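Local coordinates for beta-galactosidase (Trichoderma reesei, PDB 3OG2), which probably hydrolyses terminal non-reducing beta-D-galactose residues of beta-D-galactosides, at residues S347-E350 against I354-E357; G586-R591 against S979-G984. All coordinates share one frame; numbering follows the deposited sequence.

Contact 1: residues S347-E350 against I354-E357; sequences SIRE and IDRE. With NAG (2-acetamido-2-deoxy-beta-D-glucopyranose), chain B; MAN (alpha-D-mannopyranose), chain C; BMA (beta-D-mannopyranose), chain D.
Arg349 reaches from 347-350 to Asp355 of 354-357 with a side-on, two-nitrogen salt bridge, pinning together two parts of the loop between strand 318-321 and helix 357-370 of the TIM-barrel domain. Arg349 NE donates to Asp355 OD1 at 2.7 Å and 165°, and Arg349 NH2 to Asp355 OD2 at 3.0 Å. Both oxygens use their syn lone pairs, and guanidinium and carboxylate lie 13° from coplanar, which fixes the rotation of both groups. Asp355 CG stands between its own backbone N and carbonyl carbon (chi1 65°), a turn that brings the carboxylate to the guanidinium edge. Arg356 NE stands 3.5 Å above the plane of the Arg349 guanidinium, offset toward the rim, and Arg349 CG in turn sits over a face of the tilted Arg356 guanidinium. The two positive ends tolerate 3.3 Å between Arg349 NH1 and Arg356 NH2 probably because Glu293 forms salt bridges to both; Arg356 NH1 also binds Asp343 and the carbonyl of Ala346. Between the segments the other flank is looser, with Ile348 CG1 4.0 Å from Ile354 CG2 and one water bridging Ser347 O and Arg356 N, though Tyr359 of helix 357-370 covers both isoleucines. Beyond, Glu357 turns to a protein-linked glycan, where its OE1 accepts from BMA O2 and its OE2 accepts from MAN O2 at 2.6 Å.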
# COMPACT_ATOMS: atom_id res chain seq x y z
N SER A 347 6.22 -0.43 5.00
CA SER A 347 6.82 0.39 6.08
C SER A 347 5.77 1.06 6.95
O SER A 347 6.07 1.27 8.12
CB SER A 347 7.75 1.45 5.52
OG SER A 347 7.10 2.29 4.60
N ILE A 348 4.60 1.38 6.41
CA ILE A 348 3.48 1.84 7.23
C ILE A 348 2.45 0.72 7.26
O ILE A 348 2.03 0.27 6.19
CB ILE A 348 2.87 3.13 6.65
CG1 ILE A 348 3.95 4.21 6.45
CG2 ILE A 348 1.73 3.58 7.52
CD1 ILE A 348 3.48 5.48 5.76
N ARG A 349 2.11 0.25 8.46
CA ARG A 349 1.20 -0.89 8.56
C ARG A 349 -0.20 -0.51 8.09
O ARG A 349 -0.57 0.68 7.98
CB ARG A 349 1.06 -1.29 10.02
CG ARG A 349 2.33 -1.91 10.63
CD ARG A 349 1.98 -2.29 12.06
NE ARG A 349 3.13 -2.81 12.82
CZ ARG A 349 3.49 -4.06 12.83
NH1 ARG A 349 2.83 -5.00 12.11
NH2 ARG A 349 4.54 -4.42 13.58
N GLU A 350 -1.03 -1.55 7.90
CA GLU A 350 -2.43 -1.36 7.50
C GLU A 350 -3.18 -0.48 8.46
O GLU A 350 -4.05 0.27 8.04
CB GLU A 350 -3.04 -2.77 7.45
CG GLU A 350 -4.51 -2.77 7.09
CD GLU A 350 -5.03 -4.19 6.85
OE1 GLU A 350 -4.32 -5.16 7.25
OE2 GLU A 350 -6.12 -4.35 6.25
N ILE A 354 3.74 3.09 12.52
CA ILE A 354 5.08 3.23 11.94
C ILE A 354 6.13 2.77 12.93
O ILE A 354 7.18 3.36 13.16
CB ILE A 354 5.31 4.69 11.52
CG1 ILE A 354 5.07 5.70 12.67
CG2 ILE A 354 4.44 4.98 10.30
CD1 ILE A 354 5.58 7.08 12.34
N ASP A 355 5.84 1.60 13.55
CA ASP A 355 6.78 1.00 14.45
C ASP A 355 7.71 0.01 13.77
O ASP A 355 8.73 -0.35 14.38
CB ASP A 355 6.00 0.26 15.56
CG ASP A 355 5.24 -0.89 14.91
OD1 ASP A 355 4.37 -0.72 14.06
OD2 ASP A 355 5.50 -2.11 15.19
N ARG A 356 7.46 -0.45 12.55
CA ARG A 356 8.39 -1.45 11.96
C ARG A 356 9.75 -0.81 11.75
O ARG A 356 9.84 0.37 11.34
CB ARG A 356 7.87 -1.94 10.60
CG ARG A 356 6.63 -2.84 10.80
CD ARG A 356 6.06 -3.22 9.43
NE ARG A 356 5.21 -4.41 9.54
CZ ARG A 356 4.20 -4.70 8.75
NH1 ARG A 356 3.81 -3.88 7.76
NH2 ARG A 356 3.51 -5.84 8.94
N GLU A 357 10.81 -1.58 12.02
CA GLU A 357 12.16 -1.00 11.87
C GLU A 357 12.40 -0.47 10.46
O GLU A 357 13.10 0.53 10.26
CB GLU A 357 13.19 -2.05 12.24
CG GLU A 357 14.60 -1.43 12.32
CD GLU A 357 15.60 -2.22 13.18
OE1 GLU A 357 15.19 -3.05 14.06
OE2 GLU A 357 16.81 -2.00 13.01
C1 NAG B . 10.51 -0.31 17.17
C2 NAG B . 12.02 -0.29 16.99
C3 NAG B . 12.47 -1.39 16.05
C4 NAG B . 11.94 -2.75 16.55
C5 NAG B . 10.41 -2.64 16.70
C6 NAG B . 9.79 -3.89 17.31
C7 NAG B . 12.86 2.01 17.15
C8 NAG B . 12.95 3.35 16.47
N2 NAG B . 12.40 1.01 16.41
O3 NAG B . 13.86 -1.41 15.93
O4 NAG B . 12.23 -3.72 15.54
O5 NAG B . 10.14 -1.59 17.65
O6 NAG B . 10.44 -4.25 18.52
O7 NAG B . 13.07 1.90 18.37
C1 MAN C . 17.03 -3.80 16.75
C2 MAN C . 18.03 -3.81 15.61
C3 MAN C . 19.36 -4.40 16.15
C4 MAN C . 19.84 -3.55 17.35
C5 MAN C . 18.75 -3.59 18.44
C6 MAN C . 19.14 -2.65 19.60
O2 MAN C . 18.23 -2.48 15.17
O3 MAN C . 20.34 -4.26 15.08
O4 MAN C . 21.02 -4.14 17.87
O5 MAN C . 17.54 -3.07 17.87
O6 MAN C . 18.20 -2.81 20.67
C1 BMA D . 12.69 -4.88 15.99
C2 BMA D . 12.87 -5.87 14.83
C3 BMA D . 13.47 -7.17 15.37
C4 BMA D . 14.79 -6.89 16.11
C5 BMA D . 14.52 -5.83 17.21
C6 BMA D . 15.75 -5.46 18.01
O2 BMA D . 13.68 -5.30 13.79
O3 BMA D . 13.75 -8.01 14.26
O4 BMA D . 15.19 -8.12 16.74
O5 BMA D . 13.99 -4.62 16.59
O6 BMA D . 16.85 -5.18 17.10
O HOH W 1 5.39 0.16 10.57

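Contact 2: residues G586-R591 against S979-G984; sequences GGYLIR and SPILTG. With NAG (2-acetamido-2-deoxy-beta-D-glucopyranose), chain E.
Tyr588 and Ile981 mark one end of two backbones that run roughly the same way, 22° apart over 588-591 and 981-984. The spacing, 8.6 Å between the CA atoms of Tyr588 and Ile981 and 7.5 Å between those of Arg591 and Gly984, is too wide for direct strand pairing, and the segments meet through side chains and through residues of strand 599-605. The Tyr588 ring and Ile981 cross at about a right angle: Ile981 CG2 approaches the CD2-CE2 side of the ring obliquely, 3.9 Å from Tyr588 CE2, while Ile981 CD1 lies 3.9 Å from the phenol oxygen Tyr588 OH. A chi1 of 169° swings the Tyr588 ring away from the backbone N and across to 979-984. At the ring edge, Tyr588 CD1 lies 3.3 Å from O5 of the NAG. Strand 589-596 is an outermost strand of a mixed sheet in beta-galactosidase domain 3, and Tyr588 and Leu589 form a classic beta bulge opposite Asp605 of the neighbouring strand 599-605; strand 981-982 pairs with 900-908 of another sheet. Replacing Tyr588 by an alanine would probably leave a gap beside Ile981 and the sugar, and the amide of Ile354 without its probable hydrogen-bond partner. Farther along, Arg591, extended from CG to NE, lays its CD 3.6 Å from Gly984 O. Leu589 CD2 backs one face of the Arg591 guanidinium, 3.5 Å above the plane, while NH2 forms a salt bridge with Asp60 and NH1 a hydrogen bond with His63. The Asp605 carboxylate joins the two segments: OD1 receives Arg591 NE in a salt bridge and Gly984 N in a hydrogen bond, and OD2 bonds Thr983 OG1.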
# COMPACT_ATOMS: atom_id res chain seq x y z
N GLY A 586 13.88 12.64 19.02
CA GLY A 586 12.90 12.08 19.93
C GLY A 586 11.55 12.05 19.26
O GLY A 586 11.21 12.85 18.36
N GLY A 587 10.72 11.12 19.72
CA GLY A 587 9.33 11.05 19.29
C GLY A 587 9.09 9.86 18.38
O GLY A 587 9.94 9.46 17.59
N TYR A 588 7.86 9.32 18.45
CA TYR A 588 7.42 8.27 17.54
C TYR A 588 7.13 8.80 16.15
O TYR A 588 7.29 8.09 15.15
CB TYR A 588 6.20 7.65 18.15
CG TYR A 588 5.37 6.70 17.32
CD1 TYR A 588 5.68 5.36 17.11
CD2 TYR A 588 4.19 7.21 16.76
CE1 TYR A 588 4.89 4.52 16.36
CE2 TYR A 588 3.35 6.37 16.02
CZ TYR A 588 3.73 5.04 15.82
OH TYR A 588 2.90 4.22 15.09
N LEU A 589 6.71 10.07 16.08
CA LEU A 589 6.47 10.74 14.83
C LEU A 589 6.56 12.26 15.07
O LEU A 589 5.94 12.74 16.03
CB LEU A 589 5.07 10.43 14.27
CG LEU A 589 4.67 11.14 12.97
CD1 LEU A 589 5.62 10.79 11.80
CD2 LEU A 589 3.24 10.73 12.59
N ILE A 590 7.28 12.98 14.22
CA ILE A 590 7.10 14.43 14.15
C ILE A 590 6.38 14.74 12.86
O ILE A 590 6.87 14.40 11.79
CB ILE A 590 8.45 15.17 14.22
CG1 ILE A 590 9.18 14.80 15.51
CG2 ILE A 590 8.23 16.65 14.01
CD1 ILE A 590 8.52 15.29 16.79
N ARG A 591 5.18 15.29 13.01
CA ARG A 591 4.33 15.55 11.86
C ARG A 591 4.67 16.87 11.21
O ARG A 591 4.67 16.94 9.97
CB ARG A 591 2.84 15.59 12.27
CG ARG A 591 2.35 14.22 12.75
CD ARG A 591 0.88 14.39 13.29
NE ARG A 591 0.46 13.06 13.72
CZ ARG A 591 -0.03 12.13 12.92
NH1 ARG A 591 -0.25 12.34 11.63
NH2 ARG A 591 -0.32 10.95 13.45
N SER A 979 -1.36 -0.53 21.49
CA SER A 979 -1.00 0.44 22.54
C SER A 979 -1.37 1.85 22.10
O SER A 979 -1.04 2.26 20.96
CB SER A 979 0.51 0.29 22.78
OG SER A 979 0.92 1.13 23.88
N PRO A 980 -2.03 2.62 22.96
CA PRO A 980 -2.47 3.96 22.52
C PRO A 980 -1.30 4.88 22.20
O PRO A 980 -0.30 4.90 22.92
CB PRO A 980 -3.22 4.52 23.75
CG PRO A 980 -3.00 3.59 24.86
CD PRO A 980 -2.43 2.32 24.34
N ILE A 981 -1.46 5.65 21.13
CA ILE A 981 -0.42 6.62 20.77
C ILE A 981 -0.93 8.03 21.03
O ILE A 981 -1.94 8.42 20.47
CB ILE A 981 -0.09 6.46 19.25
CG1 ILE A 981 0.42 5.01 19.03
CG2 ILE A 981 0.86 7.55 18.80
CD1 ILE A 981 0.03 4.52 17.65
N LEU A 982 -0.22 8.76 21.88
CA LEU A 982 -0.61 10.15 22.11
C LEU A 982 -0.33 10.92 20.84
O LEU A 982 0.80 10.85 20.34
CB LEU A 982 0.23 10.67 23.29
CG LEU A 982 -0.11 12.09 23.75
CD1 LEU A 982 -1.51 12.17 24.34
CD2 LEU A 982 0.93 12.56 24.75
N THR A 983 -1.36 11.61 20.30
CA THR A 983 -1.28 12.03 18.92
C THR A 983 -1.51 13.52 18.70
O THR A 983 -2.35 14.15 19.37
CB THR A 983 -2.28 11.20 18.05
OG1 THR A 983 -2.05 11.51 16.68
CG2 THR A 983 -3.73 11.61 18.30
N GLY A 984 -0.77 14.06 17.72
CA GLY A 984 -0.87 15.43 17.26
C GLY A 984 -1.48 15.47 15.86
O GLY A 984 -1.36 16.50 15.21
C1 NAG E . 7.01 2.65 19.76
C2 NAG E . 6.89 1.09 19.78
C3 NAG E . 8.27 0.46 19.56
C4 NAG E . 8.84 1.00 18.20
C5 NAG E . 8.81 2.54 18.22
C6 NAG E . 9.17 3.09 16.84
C7 NAG E . 5.16 0.47 21.38
C8 NAG E . 4.87 0.06 22.79
N2 NAG E . 6.44 0.70 21.10
O3 NAG E . 8.06 -0.95 19.42
O4 NAG E . 10.21 0.62 18.15
O5 NAG E . 7.46 2.95 18.44
O6 NAG E . 9.38 4.50 16.99
O7 NAG E . 4.27 0.71 20.55

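Contact 1 closes before contact 2 opens along the chain, and their centres lie 13 Å apart. They share no sheet: contact 1 belongs to the loop leading into helix 357-370 of the TIM-barrel domain, whereas contact 2 sets strand 589-596 of domain 3 beside the late strand 981-982. Helix 58-66 borders both, packing on Ile348 and Ile354 and holding Arg591. The two also touch directly: Tyr588 OH stands 2.9 Å from Ile354 N, a probable hydrogen bond, and Ile354 CD1 packs on Leu589 CD1 at 3.7 Å. Segment 586-591 thus lies between the barrel loop and the C-terminal region, and one glycan attached to the protein runs from Tyr588 in contact 2 to Glu357 in contact 1.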